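Local coordinates for Peptide/nickel transport system substrate-binding protein (Listeria monocytogenes serotype 1/2a, PDB 5KZT) that binds a peptide as an OppA-type substrate-binding protein and probably delivers such peptides to a transport system for uptake, at residues G178-Y181 with A182-D186. Numbering follows the deposited sequence.
Sequences GEKY and AQNSD
A type II beta turn from Lys180 to Gln183 reverses the chain soon after helix 171-177 ends. It is closed by a hydrogen bond from Gln183 N to Lys180 O (3.1 Å, N-H...O angle 153°). The third position of such a turn needs a left-handed backbone, which favours glycine; Ala182 takes it (phi 60°) at the price of a close approach of CB to Tyr181 O (3.1 Å), its methyl being the smallest side chain to do so. That methyl lies over one face of the Tyr181 ring, CB standing 3.9 Å from the ring centroid in a CH-pi contact displaced toward the rim. Tyr181 CG is anti to the backbone N (chi1 173°), so that one ring face is turned to Ala182. Gln183 packs the aliphatic CB and CG against Lys180 O, each at 3.3 Å. The Lys180 chain bends at chi2 and chi3 and crosses Gln183 at about a right angle. Long and flexible, it lets NZ donate to a water (2.9 Å to its O) that also accepts from Asn184 ND2 and donates to Gln183 O. Upstream, a backbone hydrogen bond from Tyr181 N to Gly178 O spans the 3-10 segment 179-180; Gly178 leaves the helix with positive phi, which favours glycine. The Tyr181 side chain packs back on Phe173 and Val174 of helix 171-177, while Ser185 hydrogen-bonds through OG and backbone to Trp199, just past strand 194-197.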
loop_
_atom_site.group_PDB
_atom_site.type_symbol
_atom_site.label_atom_id
_atom_site.label_comp_id
_atom_site.label_asym_id
_atom_site.label_seq_id
_atom_site.Cartn_x
_atom_site.Cartn_y
_atom_site.Cartn_z
ATOM N N GLY A 178 18.301 6.419 17.743
ATOM C CA GLY A 178 17.317 5.898 18.704
ATOM C C GLY A 178 15.876 6.155 18.285
ATOM O O GLY A 178 15.530 5.964 17.115
ATOM N N GLU A 179 15.038 6.637 19.211
ATOM C CA GLU A 179 13.617 6.859 18.884
ATOM C C GLU A 179 13.348 7.990 17.882
ATOM O O GLU A 179 12.239 8.079 17.346
ATOM C CB GLU A 179 12.754 7.011 20.150
ATOM C CG GLU A 179 12.638 5.745 21.019
ATOM C CD GLU A 179 12.397 4.456 20.226
ATOM O OE1 GLU A 179 13.396 3.820 19.788
ATOM O OE2 GLU A 179 11.219 4.059 20.034
ATOM N N LYS A 180 14.342 8.832 17.602
ATOM C CA LYS A 180 14.200 9.832 16.535
ATOM C C LYS A 180 14.560 9.308 15.122
ATOM O O LYS A 180 14.445 10.043 14.137
ATOM C CB LYS A 180 14.998 11.098 16.868
ATOM C CG LYS A 180 14.472 11.888 18.074
ATOM C CD LYS A 180 13.078 12.499 17.874
ATOM C CE LYS A 180 13.037 13.635 16.835
ATOM N NZ LYS A 180 11.728 13.754 16.113
ATOM N N TYR A 181 14.973 8.042 15.005
ATOM C CA TYR A 181 15.329 7.495 13.692
ATOM C C TYR A 181 14.185 7.679 12.688
ATOM O O TYR A 181 13.038 7.351 12.986
ATOM C CB TYR A 181 15.714 6.013 13.757
ATOM C CG TYR A 181 15.897 5.469 12.355
ATOM C CD1 TYR A 181 16.925 5.950 11.543
ATOM C CD2 TYR A 181 15.000 4.558 11.804
ATOM C CE1 TYR A 181 17.091 5.511 10.247
ATOM C CE2 TYR A 181 15.165 4.101 10.501
ATOM C CZ TYR A 181 16.211 4.585 9.733
ATOM O OH TYR A 181 16.378 4.180 8.438
ATOM N N ALA A 182 14.511 8.211 11.511
ATOM C CA ALA A 182 13.548 8.458 10.415
ATOM C C ALA A 182 12.380 9.402 10.742
ATOM O O ALA A 182 11.373 9.425 10.039
ATOM C CB ALA A 182 13.037 7.140 9.846
ATOM N N GLN A 183 12.519 10.218 11.776
ATOM C CA GLN A 183 11.453 11.157 12.132
ATOM C C GLN A 183 11.537 12.427 11.308
ATOM O O GLN A 183 10.617 13.228 11.332
ATOM C CB GLN A 183 11.489 11.461 13.624
ATOM C CG GLN A 183 11.184 10.248 14.508
ATOM C CD GLN A 183 9.767 9.700 14.369
ATOM O OE1 GLN A 183 9.526 8.527 14.613
ATOM N NE2 GLN A 183 8.819 10.553 14.016
ATOM N N ASN A 184 12.653 12.615 10.612
ATOM C CA ASN A 184 12.846 13.722 9.686
ATOM C C ASN A 184 13.981 13.336 8.730
ATOM O O ASN A 184 14.634 12.308 8.932
ATOM C CB ASN A 184 13.143 15.023 10.460
ATOM C CG ASN A 184 14.332 14.894 11.396
ATOM O OD1 ASN A 184 15.412 14.503 10.986
ATOM N ND2 ASN A 184 14.128 15.202 12.666
ATOM N N SER A 185 14.238 14.137 7.703
ATOM C CA SER A 185 15.254 13.777 6.705
ATOM C C SER A 185 16.695 13.839 7.225
ATOM O O SER A 185 17.561 13.158 6.674
ATOM C CB SER A 185 15.104 14.606 5.424
ATOM O OG SER A 185 15.002 15.972 5.695
ATOM N N ASP A 186 16.951 14.628 8.273
ATOM C CA ASP A 186 18.257 14.586 8.972
ATOM C C ASP A 186 18.522 13.279 9.697
ATOM O O ASP A 186 19.681 12.979 9.999
ATOM C CB ASP A 186 18.388 15.694 10.017
ATOM C CG ASP A 186 18.493 17.059 9.414
ATOM O OD1 ASP A 186 18.912 17.192 8.245
ATOM O OD2 ASP A 186 18.164 18.015 10.145
HETATM O O HOH W 1 11.130 15.329 13.702
#